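Local coordinates for protein phosphatidylglycerophosphatase B (PDB 6FMX) that dephosphorylates phosphatidylglycerophosphate to phosphatidylglycerol in the cell membrane and also acts as an undecaprenyl pyrophosphate phosphatase, at residues Asp107-Asn111 with Pro137-Asn143. Numbering follows the deposited sequence. Where two conformers were deposited one is given.
Sequences DRLLN and PSGHSMN. With WO4 (tungstate(VI)ion), chain G; OLC ((2R)-2,3-dihydroxypropyl (9Z)-octadec-9-enoate), chain F; OLC ((2R)-2,3-dihydroxypropyl (9Z)-octadec-9-enoate), chain E.
Phosphatase motif II of the PAP2 fold and the first turn of helix 139-158 pack against helix 96-118, where Asn111 and Arg108 meet Pro137, Gly139 and Asn143. The short helical segments run roughly antiparallel, at 147°. Asn111 CG stands anti to the backbone N (chi1 -178°), which carries the amide across to motif II; there ND2 donates to Pro137 O at 3.0 Å, from above the carbonyl plane. In one of the two Met142 conformers, ND2 also donates weakly to SD, and Leu110 CD2 packs on CE. Arg108, its chain bent at chi2 and chi3, makes a 3.3 Å hydrogen bond from NH1 to Asn143 OD1 (N-H...O 154°), the guanidinium and amide planes steeply inclined; water 1 donates to the same OD1 at 2.7 Å and weakly accepts from NH1. Asn143 ND2 is held by Gly72 O. A leucine in place of Arg108 would probably leave Asn143 OD1 without this donor and water 1 less firmly held. Beyond the interface, Gly139 N donates almost straight to tungstate O2 (2.9 Å), and His140 N and Ser138 OG both bind O4; Lys115, Arg122 and Arg184 add further bonds. Helix N-terminal amides, a serine hydroxyl and basic side chains gripping an oxyanion are characteristic of the PAP2 active site, with tungstate probably mimicking the phosphate.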
ATOM      1  N   ASP A 107       0.633  -2.052  10.016  1.00 31.12           N
ATOM      2  CA  ASP A 107       0.277  -1.139   8.946  1.00 31.55           C
ATOM      3  C   ASP A 107      -1.116  -0.559   9.152  1.00 29.91           C
ATOM      4  O   ASP A 107      -1.321   0.653   9.025  1.00 29.22           O
ATOM      5  CB  ASP A 107       0.366  -1.881   7.619  1.00 32.94           C
ATOM      6  CG  ASP A 107       0.132  -0.986   6.449  1.00 37.60           C
ATOM      7  OD1 ASP A 107       1.120  -0.382   5.992  1.00 40.59           O
ATOM      8  OD2 ASP A 107      -1.031  -0.884   5.997  1.00 39.20           O
ATOM      9  N   ARG A 108      -2.086  -1.411   9.469  1.00 31.91           N
ATOM     10  CA  ARG A 108      -3.450  -0.933   9.651  1.00 32.29           C
ATOM     11  C   ARG A 108      -3.550  -0.030  10.870  1.00 35.56           C
ATOM     12  O   ARG A 108      -4.263   0.983  10.846  1.00 32.25           O
ATOM     13  CB  ARG A 108      -4.398  -2.121   9.779  1.00 37.07           C
ATOM     14  CG  ARG A 108      -4.441  -2.993   8.543  1.00 33.87           C
ATOM     15  CD  ARG A 108      -4.976  -2.207   7.365  1.00 38.43           C
ATOM     16  NE  ARG A 108      -6.328  -1.728   7.626  1.00 42.47           N
ATOM     17  CZ  ARG A 108      -6.884  -0.684   7.024  1.00 42.76           C
ATOM     18  NH1 ARG A 108      -6.204   0.006   6.114  1.00 39.17           N
ATOM     19  NH2 ARG A 108      -8.125  -0.333   7.336  1.00 49.42           N
ATOM     20  N   LEU A 109      -2.834  -0.378  11.941  1.00 32.89           N
ATOM     21  CA  LEU A 109      -2.865   0.440  13.147  1.00 35.57           C
ATOM     22  C   LEU A 109      -2.276   1.823  12.893  1.00 34.57           C
ATOM     23  O   LEU A 109      -2.840   2.835  13.323  1.00 33.10           O
ATOM     24  CB  LEU A 109      -2.112  -0.263  14.277  1.00 36.75           C
ATOM     25  CG  LEU A 109      -2.108   0.436  15.638  1.00 40.58           C
ATOM     26  CD1 LEU A 109      -3.516   0.857  16.028  1.00 39.72           C
ATOM     27  CD2 LEU A 109      -1.492  -0.456  16.713  1.00 42.85           C
ATOM     28  N   LEU A 110      -1.138   1.880  12.200  1.00 30.88           N
ATOM     29  CA  LEU A 110      -0.485   3.158  11.941  1.00 30.01           C
ATOM     30  C   LEU A 110      -1.335   4.042  11.032  1.00 30.25           C
ATOM     31  O   LEU A 110      -1.459   5.250  11.264  1.00 27.98           O
ATOM     32  CB  LEU A 110       0.894   2.909  11.327  1.00 28.08           C
ATOM     33  CG  LEU A 110       1.756   4.094  10.897  1.00 34.54           C
ATOM     34  CD1 LEU A 110       2.107   4.974  12.098  1.00 32.82           C
ATOM     35  CD2 LEU A 110       3.027   3.600  10.204  1.00 36.19           C
ATOM     36  N   ASN A 111      -1.930   3.455   9.994  1.00 28.83           N
ATOM     37  CA  ASN A 111      -2.795   4.218   9.099  1.00 30.31           C
ATOM     38  C   ASN A 111      -3.970   4.824   9.858  1.00 29.17           C
ATOM     39  O   ASN A 111      -4.314   5.996   9.665  1.00 28.65           O
ATOM     40  CB  ASN A 111      -3.287   3.314   7.966  1.00 29.01           C
ATOM     41  CG  ASN A 111      -4.154   4.048   6.970  1.00 30.10           C
ATOM     42  OD1 ASN A 111      -5.370   4.071   7.102  1.00 30.68           O
ATOM     43  ND2 ASN A 111      -3.529   4.658   5.971  1.00 30.25           N
ATOM     44  N   PRO A 137      -3.330   9.238   5.644  1.00 24.77           N
ATOM     45  CA  PRO A 137      -2.879   8.676   4.362  1.00 24.70           C
ATOM     46  C   PRO A 137      -3.841   7.609   3.838  1.00 24.52           C
ATOM     47  O   PRO A 137      -4.625   7.088   4.633  1.00 25.46           O
ATOM     48  CB  PRO A 137      -1.517   8.057   4.701  1.00 25.78           C
ATOM     49  CG  PRO A 137      -1.602   7.731   6.166  1.00 28.31           C
ATOM     50  CD  PRO A 137      -2.590   8.684   6.793  1.00 26.92           C
ATOM     51  N   SER A 138      -3.775   7.282   2.542  1.00 23.21           N
ATOM     52  CA  SER A 138      -4.702   6.314   1.959  1.00 23.91           C
ATOM     53  C   SER A 138      -4.409   4.911   2.469  1.00 26.15           C
ATOM     54  O   SER A 138      -3.292   4.411   2.327  1.00 26.29           O
ATOM     55  CB  SER A 138      -4.614   6.342   0.430  1.00 24.56           C
ATOM     56  OG  SER A 138      -5.185   5.164  -0.125  1.00 24.25           O
ATOM     57  N   GLY A 139      -5.422   4.266   3.048  1.00 26.40           N
ATOM     58  CA  GLY A 139      -5.214   2.935   3.589  1.00 28.87           C
ATOM     59  C   GLY A 139      -5.000   1.877   2.517  1.00 28.02           C
ATOM     60  O   GLY A 139      -4.173   0.983   2.686  1.00 26.13           O
ATOM     61  N   HIS A 140      -5.746   1.963   1.406  1.00 26.64           N
ATOM     62  CA  HIS A 140      -5.542   0.992   0.327  1.00 26.05           C
ATOM     63  C   HIS A 140      -4.123   1.079  -0.218  1.00 26.76           C
ATOM     64  O   HIS A 140      -3.487   0.052  -0.492  1.00 26.21           O
ATOM     65  CB  HIS A 140      -6.553   1.211  -0.805  1.00 27.59           C
ATOM     66  CG  HIS A 140      -7.887   0.558  -0.590  1.00 27.23           C
ATOM     67  ND1 HIS A 140      -8.700   0.841   0.488  1.00 30.85           N
ATOM     68  CD2 HIS A 140      -8.577  -0.322  -1.357  1.00 28.86           C
ATOM     69  CE1 HIS A 140      -9.820   0.147   0.388  1.00 27.29           C
ATOM     70  NE2 HIS A 140      -9.773  -0.564  -0.724  1.00 26.13           N
ATOM     71  N   SER A 141      -3.608   2.298  -0.389  1.00 27.00           N
ATOM     72  CA  SER A 141      -2.259   2.468  -0.905  1.00 25.49           C
ATOM     73  C   SER A 141      -1.224   2.010   0.105  1.00 26.66           C
ATOM     74  O   SER A 141      -0.214   1.391  -0.245  1.00 24.70           O
ATOM     75  CB  SER A 141      -2.034   3.933  -1.286  1.00 24.78           C
ATOM     76  OG  SER A 141      -3.123   4.414  -2.063  1.00 28.02           O
ATOM     77  N   MET A 142      -1.469   2.315   1.390  0.71 27.76           N
ATOM     78  CA  MET A 142      -0.574   1.885   2.453  0.71 28.28           C
ATOM     79  C   MET A 142      -0.577   0.367   2.601  0.71 29.72           C
ATOM     80  O   MET A 142       0.480  -0.244   2.808  0.71 28.05           O
ATOM     81  CB  MET A 142      -0.988   2.550   3.762  0.71 27.96           C
ATOM     82  CG  MET A 142       0.041   2.460   4.871  0.71 31.39           C
ATOM     83  SD  MET A 142      -0.135   3.856   5.996  0.71 30.66           S
ATOM     84  CE  MET A 142       0.637   3.169   7.466  0.71 32.21           C
ATOM     85  N   ASN A 143      -1.761  -0.253   2.521  1.00 27.80           N
ATOM     86  CA  ASN A 143      -1.861  -1.714   2.521  1.00 28.76           C
ATOM     87  C   ASN A 143      -1.080  -2.318   1.360  1.00 29.45           C
ATOM     88  O   ASN A 143      -0.334  -3.291   1.536  1.00 27.78           O
ATOM     89  CB  ASN A 143      -3.325  -2.155   2.406  1.00 28.88           C
ATOM     90  CG  ASN A 143      -4.163  -1.821   3.621  1.00 32.60           C
ATOM     91  OD1 ASN A 143      -3.657  -1.405   4.656  1.00 31.99           O
ATOM     92  ND2 ASN A 143      -5.479  -2.003   3.486  1.00 32.72           N
TER
HETATM   93  W   WO4 G 306      -8.892   4.317   2.089  0.60 32.04           W
HETATM   94  O1  WO4 G 306     -10.565   5.181   1.310  0.60 23.62           O
HETATM   95  O2  WO4 G 306      -8.013   5.527   3.461  0.60 25.41           O
HETATM   96  O3  WO4 G 306      -9.435   2.643   3.114  0.60 29.60           O
HETATM   97  O4  WO4 G 306      -7.608   4.011   0.578  0.60 26.57           O
HETATM   98  C10 OLC F 305       0.300 -12.472  14.182  1.00 54.16           C
HETATM   99  C9  OLC F 305      -0.473 -11.416  13.939  1.00 52.70           C
HETATM  100  C11 OLC F 305       1.304 -12.429  15.309  1.00 55.51           C
HETATM  101  C8  OLC F 305      -0.346 -10.176  14.790  1.00 55.70           C
HETATM  102  C24 OLC F 305     -10.068  -3.300   8.953  1.00 58.71           C
HETATM  103  C12 OLC F 305       2.645 -11.937  14.777  1.00 62.13           C
HETATM  104  C7  OLC F 305      -1.673  -9.427  14.798  1.00 52.56           C
HETATM  105  C6  OLC F 305      -2.417  -9.615  13.481  1.00 51.88           C
HETATM  106  C5  OLC F 305      -3.118  -8.328  13.060  1.00 51.60           C
HETATM  107  C4  OLC F 305      -4.513  -8.618  12.520  1.00 51.82           C
HETATM  108  C3  OLC F 305      -4.834  -7.722  11.329  1.00 52.17           C
HETATM  109  C2  OLC F 305      -5.516  -6.435  11.780  1.00 51.85           C
HETATM  110  C21 OLC F 305      -8.572  -4.611  10.449  1.00 59.11           C
HETATM  111  C1  OLC F 305      -6.525  -6.007  10.741  1.00 53.23           C
HETATM  112  C22 OLC F 305      -8.636  -3.767   9.181  1.00 56.14           C
HETATM  113  O19 OLC F 305      -6.770  -6.721   9.782  1.00 56.40           O
HETATM  114  O25 OLC F 305     -10.386  -2.260   9.884  1.00 65.08           O
HETATM  115  O23 OLC F 305      -7.779  -2.628   9.321  1.00 52.92           O
HETATM  116  O20 OLC F 305      -7.216  -4.734  10.872  1.00 57.79           O
HETATM  117  C18 OLC E 304      15.257  -4.164  12.624  1.00 40.49           C
HETATM  118  C10 OLC E 304       7.303  -5.528  11.435  1.00 46.20           C
HETATM  119  C9  OLC E 304       6.297  -5.475  12.283  1.00 50.67           C
HETATM  120  C17 OLC E 304      13.836  -3.607  12.581  1.00 43.00           C
HETATM  121  C11 OLC E 304       8.613  -4.800  11.715  1.00 47.59           C
HETATM  122  C8  OLC E 304       6.389  -4.689  13.594  1.00 56.11           C
HETATM  123  C24 OLC E 304      -5.703  -3.455  13.663  1.00 51.92           C
HETATM  124  C16 OLC E 304      13.131  -3.956  13.892  1.00 47.00           C
HETATM  125  C12 OLC E 304       9.741  -5.827  11.814  1.00 43.64           C
HETATM  126  C7  OLC E 304       5.743  -5.517  14.712  1.00 59.33           C
HETATM  127  C15 OLC E 304      11.660  -4.256  13.609  1.00 50.01           C
HETATM  128  C13 OLC E 304      10.011  -6.150  13.279  1.00 47.48           C
HETATM  129  C6  OLC E 304       4.853  -4.644  15.602  1.00 62.24           C
HETATM  130  C14 OLC E 304      11.447  -5.769  13.632  1.00 46.12           C
HETATM  131  C5  OLC E 304       3.549  -5.379  15.937  1.00 57.87           C
HETATM  132  C4  OLC E 304       2.385  -4.410  16.186  1.00 51.33           C
HETATM  133  C3  OLC E 304       1.063  -5.111  15.851  1.00 49.48           C
HETATM  134  C2  OLC E 304      -0.082  -4.098  15.875  1.00 44.15           C
HETATM  135  C21 OLC E 304      -3.562  -4.434  14.605  1.00 49.34           C
HETATM  136  C1  OLC E 304      -1.413  -4.770  15.535  1.00 48.58           C
HETATM  137  C22 OLC E 304      -4.271  -3.183  14.098  1.00 46.36           C
HETATM  138  O19 OLC E 304      -1.448  -5.917  15.248  1.00 54.22           O
HETATM  139  O25 OLC E 304      -6.389  -2.229  13.676  1.00 54.86           O
HETATM  140  O23 OLC E 304      -4.311  -2.233  15.125  1.00 56.23           O
HETATM  141  O20 OLC E 304      -2.604  -4.031  15.549  1.00 51.79           O
HETATM  142  O   HOH W   1      -3.284   0.961   5.807  0.51 32.41           O